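Local coordinates for protein glycosyl hydrolase, family 38 (Enterococcus faecalis, PDB 5KBP) that probably hydrolyses alpha-mannosidic linkages in carbohydrates, as a metal-binding member of glycoside hydrolase family 38, at residues 545-550 / 657-662; 560-565 / 776-781. All coordinates share one frame; numbering follows the deposited sequence.

Overall arrangement
Contacts 1 and 2 are two places where two antiparallel sheets pack face to face in the mutarotase-like C-terminal part of the chain, their centres about 12 Å apart. Strands 545-549 and 555-566 are neighbours in one sheet, 659-667 and 772-783 in the other, where probable hydrogen bonds join Phe661 N to Tyr778 O (2.7 Å) and Leu659 O to Leu780 N (2.8 Å). The touching residues of both contacts are buried, so neither is a surface contact. Their chemistry differs: contact 1 is wholly apolar, with leucine and isoleucine methyls against a leucine and a phenylalanine, whereas contact 2 brings a tyrosine into the hydrophobic layer, where its hydroxyl is hydrogen-bonded to Thr663.

Contact 1. Residues 545-550 / 657-662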
loop_
_atom_site.group_PDB
_atom_site.type_symbol
_atom_site.label_atom_id
_atom_site.label_comp_id
_atom_site.label_asym_id
_atom_site.label_seq_id
_atom_site.Cartn_x
_atom_site.Cartn_y
_atom_site.Cartn_z
ATOM N N LEU A 545 25.443 17.088 27.567
ATOM C CA LEU A 545 25.273 18.533 27.574
ATOM C C LEU A 545 25.220 19.054 29.004
ATOM O O LEU A 545 24.604 18.437 29.879
ATOM C CB LEU A 545 23.998 18.939 26.832
ATOM C CG LEU A 545 23.819 18.402 25.412
ATOM C CD1 LEU A 545 22.571 18.994 24.784
ATOM C CD2 LEU A 545 25.044 18.695 24.563
ATOM N N THR A 546 25.869 20.193 29.230
ATOM C CA THR A 546 25.769 20.937 30.481
ATOM C C THR A 546 25.193 22.308 30.152
ATOM O O THR A 546 25.875 23.145 29.550
ATOM C CB THR A 546 27.128 21.058 31.171
ATOM O OG1 THR A 546 27.573 19.759 31.578
ATOM C CG2 THR A 546 27.025 21.961 32.393
ATOM N N ILE A 547 23.941 22.533 30.539
ATOM C CA ILE A 547 23.206 23.740 30.182
ATOM C C ILE A 547 23.068 24.620 31.415
ATOM O O ILE A 547 22.889 24.119 32.532
ATOM C CB ILE A 547 21.821 23.406 29.594
ATOM C CG1 ILE A 547 21.906 22.186 28.674
ATOM C CG2 ILE A 547 21.262 24.599 28.834
ATOM C CD1 ILE A 547 22.763 22.391 27.452
ATOM N N ALA A 548 23.149 25.931 31.211
ATOM C CA ALA A 548 22.956 26.914 32.270
ATOM C C ALA A 548 21.826 27.848 31.863
ATOM O O ALA A 548 21.914 28.519 30.829
ATOM C CB ALA A 548 24.241 27.700 32.538
ATOM N N ASP A 549 20.765 27.881 32.666
ATOM C CA ASP A 549 19.647 28.793 32.436
ATOM C C ASP A 549 20.087 30.183 32.873
ATOM O O ASP A 549 20.160 30.478 34.068
ATOM C CB ASP A 549 18.410 28.327 33.196
ATOM C CG ASP A 549 17.133 28.979 32.696
ATOM O OD1 ASP A 549 17.187 30.138 32.233
ATOM O OD2 ASP A 549 16.069 28.328 32.768
ATOM N N LYS A 550 20.384 31.048 31.899
ATOM C CA LYS A 550 20.926 32.367 32.209
ATOM C C LYS A 550 19.897 33.290 32.848
ATOM O O LYS A 550 20.280 34.296 33.453
ATOM C CB LYS A 550 21.494 33.011 30.941
ATOM C CG LYS A 550 22.613 32.203 30.301
ATOM C CD LYS A 550 23.045 32.773 28.958
ATOM C CE LYS A 550 23.795 34.086 29.117
ATOM N NZ LYS A 550 24.348 34.558 27.818
ATOM N N ASN A 657 14.806 29.975 23.293
ATOM C CA ASN A 657 15.417 29.139 24.315
ATOM C C ASN A 657 15.303 27.654 23.998
ATOM O O ASN A 657 15.695 26.824 24.825
ATOM C CB ASN A 657 14.787 29.426 25.681
ATOM C CG ASN A 657 13.332 29.000 25.756
ATOM O OD1 ASN A 657 12.619 28.990 24.753
ATOM N ND2 ASN A 657 12.882 28.648 26.956
ATOM N N GLN A 658 14.771 27.305 22.830
ATOM C CA GLN A 658 14.599 25.908 22.453
ATOM C C GLN A 658 15.903 25.344 21.904
ATOM O O GLN A 658 16.502 25.915 20.988
ATOM C CB GLN A 658 13.488 25.766 21.413
ATOM C CG GLN A 658 12.090 26.016 21.948
ATOM C CD GLN A 658 11.017 25.684 20.932
ATOM O OE1 GLN A 658 11.088 26.106 19.777
ATOM N NE2 GLN A 658 10.021 24.915 21.354
ATOM N N LEU A 659 16.337 24.220 22.466
ATOM C CA LEU A 659 17.525 23.512 22.004
ATOM C C LEU A 659 17.058 22.288 21.224
ATOM O O LEU A 659 16.487 21.358 21.802
ATOM C CB LEU A 659 18.414 23.117 23.180
ATOM C CG LEU A 659 19.879 22.801 22.876
ATOM C CD1 LEU A 659 20.622 24.061 22.456
ATOM C CD2 LEU A 659 20.545 22.147 24.078
ATOM N N PHE A 660 17.292 22.291 19.914
ATOM C CA PHE A 660 16.778 21.250 19.035
ATOM C C PHE A 660 17.798 20.134 18.854
ATOM O O PHE A 660 19.005 20.382 18.774
ATOM C CB PHE A 660 16.403 21.839 17.674
ATOM C CG PHE A 660 15.225 22.770 17.722
ATOM C CD1 PHE A 660 15.397 24.114 18.011
ATOM C CD2 PHE A 660 13.946 22.302 17.476
ATOM C CE1 PHE A 660 14.313 24.973 18.055
ATOM C CE2 PHE A 660 12.859 23.153 17.517
ATOM C CZ PHE A 660 13.043 24.490 17.807
ATOM N N PHE A 661 17.301 18.901 18.783
ATOM C CA PHE A 661 18.131 17.723 18.579
ATOM C C PHE A 661 17.636 16.940 17.371
ATOM O O PHE A 661 16.436 16.905 17.082
ATOM C CB PHE A 661 18.128 16.814 19.813
ATOM C CG PHE A 661 18.444 17.528 21.091
ATOM C CD1 PHE A 661 19.694 18.089 21.294
ATOM C CD2 PHE A 661 17.497 17.632 22.096
ATOM C CE1 PHE A 661 19.989 18.747 22.472
ATOM C CE2 PHE A 661 17.786 18.288 23.277
ATOM C CZ PHE A 661 19.035 18.845 23.465
ATOM N N GLU A 662 18.575 16.306 16.671
ATOM C CA GLU A 662 18.258 15.463 15.518
ATOM C C GLU A 662 19.237 14.294 15.530
ATOM O O GLU A 662 20.381 14.431 15.086
ATOM C CB GLU A 662 18.340 16.248 14.215
ATOM C CG GLU A 662 17.295 15.843 13.186
ATOM C CD GLU A 662 17.392 16.642 11.903
ATOM O OE1 GLU A 662 18.075 16.184 10.964
ATOM O OE2 GLU A 662 16.787 17.732 11.833
#
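Leu545 and Ile547 on one sheet meet Leu659 and Phe661 on the other, forming part of the hydrophobic filling of a beta sandwich, consistent with the mutarotase-like C-terminal region of family 38 enzymes. Strands 545-549 and 659-662 run nearly antiparallel, at 162°, but their axes are 12.1 Å apart, so the joining is done entirely by side chains. The tight end is at Leu545. Its CD1 methyl serves two partners, coming within 3.5 Å of Phe661 CE1 and 3.8 Å of Leu659 CD2. Leu545 and Phe661 reach in from opposite directions, and the methyl comes to the ring obliquely. Next along, Ile547 and Leu659 extend tip to tip, with Ile547 CD1 4.0 Å from Leu659 CD2, a slightly looser fit. Leu659 holds its CG anti to the backbone N (chi1 -160°), which carries CD2 toward the facing strand, where it meets both the Leu545 and the Ile547 CD1 methyls. Ile535, Val650 and Met652 pack against Leu659 as well, continuing the apolar layer.

On the other side of strand 545-549 the character changes. Thr546 and Ala548 are partly exposed and take no part in the sandwich interior; Thr546 OG1 hydrogen-bonds Glu540 OE2. Past the strand end, Lys550 is exposed, and its NZ binds Asn532 O. Phe660 and Glu662 likewise look away from strand 545-549. Back in the buried layer, Phe661 has a polar neighbour from its own strand: Leu659 O lies 3.6 Å above the plane of the Phe661 ring, displaced toward the rim.

Contact 2. Residues 560-565 / 776-781; sequences LTFEDT and FKYGLS
The Tyr778 hydroxyl is the odd feature here: a polar atom set against the apolar ends of Leu560 and Phe562, with its OH 3.3 Å from Leu560 CD1 and 3.5 Å from Phe562 CZ. It does not go unsatisfied, because Thr663 OG1 forms a hydrogen bond with it. The oxygen comes to the edge of the Phe562 ring, near the ring plane and beside both CE1 and CZ, so it faces ring C-H groups instead of the pi cloud; that edge is the mildly electropositive part of an aromatic ring and probably suits an oxygen. Leu560 in turn meets the edge of the tyrosine ring: its CD1 lies near that plane and also packs at 3.6 Å from Tyr778 CE2. Both side chains cross Tyr778 at a slant.

One side-chain torsion and one backbone irregularity go with this. Tyr778 CG stands between its own N and carbonyl carbon (chi1 55°), and from there the ring spans the gap to segment 560-565. Leu560 has left-handed backbone angles and forms a G1 beta bulge with Thr561, both facing Leu677. The CA-CB bond of Leu560 does not aim at the tyrosine; the end of the side chain makes the approach.

Around this point Phe661 meets the Tyr778 ring with planes at about 40°. Leu560 and Phe562 also rest on Thr648 of strand 641-653, while Phe678 of strand 672-679 touches both Leu560 and Tyr778, so the tyrosine is lodged in the layer between the two sheets.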
loop_
_atom_site.group_PDB
_atom_site.type_symbol
_atom_site.label_atom_id
_atom_site.label_comp_id
_atom_site.label_asym_id
_atom_site.label_seq_id
_atom_site.Cartn_x
_atom_site.Cartn_y
_atom_site.Cartn_z
ATOM N N LEU A 560 21.231 14.619 27.339
ATOM C CA LEU A 560 21.432 13.967 26.043
ATOM C C LEU A 560 22.394 12.784 26.168
ATOM O O LEU A 560 23.387 12.675 25.445
ATOM C CB LEU A 560 21.916 14.967 24.988
ATOM C CG LEU A 560 21.788 14.559 23.518
ATOM C CD1 LEU A 560 20.326 14.518 23.102
ATOM C CD2 LEU A 560 22.589 15.494 22.620
ATOM N N THR A 561 22.091 11.892 27.107
ATOM C CA THR A 561 22.835 10.652 27.288
ATOM C C THR A 561 22.024 9.500 26.712
ATOM O O THR A 561 20.830 9.370 27.002
ATOM C CB THR A 561 23.142 10.402 28.766
ATOM O OG1 THR A 561 24.029 11.419 29.252
ATOM C CG2 THR A 561 23.791 9.039 28.958
ATOM N N PHE A 562 22.670 8.671 25.899
ATOM C CA PHE A 562 22.005 7.567 25.221
ATOM C C PHE A 562 22.219 6.265 25.983
ATOM O O PHE A 562 23.299 6.020 26.528
ATOM C CB PHE A 562 22.509 7.433 23.783
ATOM C CG PHE A 562 22.207 8.631 22.929
ATOM C CD1 PHE A 562 20.944 8.806 22.385
ATOM C CD2 PHE A 562 23.177 9.586 22.679
ATOM C CE1 PHE A 562 20.659 9.910 21.604
ATOM C CE2 PHE A 562 22.897 10.691 21.898
ATOM C CZ PHE A 562 21.636 10.853 21.360
ATOM N N GLU A 563 21.178 5.436 26.015
ATOM C CA GLU A 563 21.187 4.191 26.770
ATOM C C GLU A 563 20.521 3.104 25.943
ATOM O O GLU A 563 19.389 3.279 25.481
ATOM C CB GLU A 563 20.457 4.355 28.108
ATOM C CG GLU A 563 20.347 3.081 28.927
ATOM C CD GLU A 563 19.221 3.142 29.940
ATOM O OE1 GLU A 563 18.055 2.923 29.549
ATOM O OE2 GLU A 563 19.500 3.421 31.125
ATOM N N ASP A 564 21.219 1.987 25.761
ATOM C CA ASP A 564 20.698 0.849 25.017
ATOM C C ASP A 564 20.685 -0.376 25.917
ATOM O O ASP A 564 21.687 -0.687 26.571
ATOM C CB ASP A 564 21.528 0.573 23.762
ATOM C CG ASP A 564 20.971 -0.573 22.939
ATOM O OD1 ASP A 564 20.072 -0.328 22.106
ATOM O OD2 ASP A 564 21.427 -1.721 23.126
ATOM N N THR A 565 19.544 -1.061 25.957
ATOM C CA THR A 565 19.396 -2.308 26.688
ATOM C C THR A 565 18.750 -3.341 25.779
ATOM O O THR A 565 18.184 -3.012 24.735
ATOM C CB THR A 565 18.544 -2.138 27.958
ATOM O OG1 THR A 565 17.182 -1.896 27.591
ATOM C CG2 THR A 565 19.049 -0.975 28.798
ATOM N N PHE A 776 15.444 10.832 14.515
ATOM C CA PHE A 776 14.574 11.185 15.629
ATOM C C PHE A 776 14.720 12.673 15.920
ATOM O O PHE A 776 15.828 13.152 16.186
ATOM C CB PHE A 776 14.912 10.358 16.869
ATOM C CG PHE A 776 15.069 8.891 16.590
ATOM C CD1 PHE A 776 13.961 8.085 16.407
ATOM C CD2 PHE A 776 16.329 8.320 16.508
ATOM C CE1 PHE A 776 14.103 6.734 16.144
ATOM C CE2 PHE A 776 16.479 6.970 16.249
ATOM C CZ PHE A 776 15.364 6.176 16.066
ATOM N N LYS A 777 13.604 13.396 15.871
ATOM C CA LYS A 777 13.575 14.833 16.118
ATOM C C LYS A 777 12.963 15.089 17.488
ATOM O O LYS A 777 11.832 14.671 17.756
ATOM C CB LYS A 777 12.788 15.562 15.029
ATOM C CG LYS A 777 13.422 15.487 13.650
ATOM C CD LYS A 777 12.624 16.285 12.633
ATOM C CE LYS A 777 13.262 16.219 11.256
ATOM N NZ LYS A 777 12.492 16.995 10.246
ATOM N N TYR A 778 13.708 15.780 18.345
ATOM C CA TYR A 778 13.261 16.102 19.693
ATOM C C TYR A 778 14.019 17.345 20.152
ATOM O O TYR A 778 14.918 17.834 19.464
ATOM C CB TYR A 778 13.458 14.911 20.639
ATOM C CG TYR A 778 14.867 14.355 20.686
ATOM C CD1 TYR A 778 15.364 13.573 19.649
ATOM C CD2 TYR A 778 15.691 14.591 21.777
ATOM C CE1 TYR A 778 16.647 13.059 19.691
ATOM C CE2 TYR A 778 16.976 14.079 21.829
ATOM C CZ TYR A 778 17.448 13.314 20.783
ATOM O OH TYR A 778 18.724 12.800 20.826
ATOM N N GLY A 779 13.644 17.860 21.321
ATOM C CA GLY A 779 14.260 19.088 21.792
ATOM C C GLY A 779 14.063 19.309 23.275
ATOM O O GLY A 779 13.338 18.578 23.952
ATOM N N LEU A 780 14.726 20.355 23.766
ATOM C CA LEU A 780 14.757 20.691 25.182
ATOM C C LEU A 780 14.366 22.149 25.365
ATOM O O LEU A 780 14.697 23.000 24.533
ATOM C CB LEU A 780 16.158 20.430 25.768
ATOM C CG LEU A 780 16.489 20.729 27.234
ATOM C CD1 LEU A 780 17.564 19.769 27.721
ATOM C CD2 LEU A 780 16.957 22.168 27.413
ATOM N N SER A 781 13.667 22.433 26.462
ATOM C CA SER A 781 13.260 23.795 26.781
ATOM C C SER A 781 13.225 23.957 28.292
ATOM O O SER A 781 12.589 23.159 28.989
ATOM C CB SER A 781 11.890 24.121 26.176
ATOM O OG SER A 781 11.517 25.457 26.461
#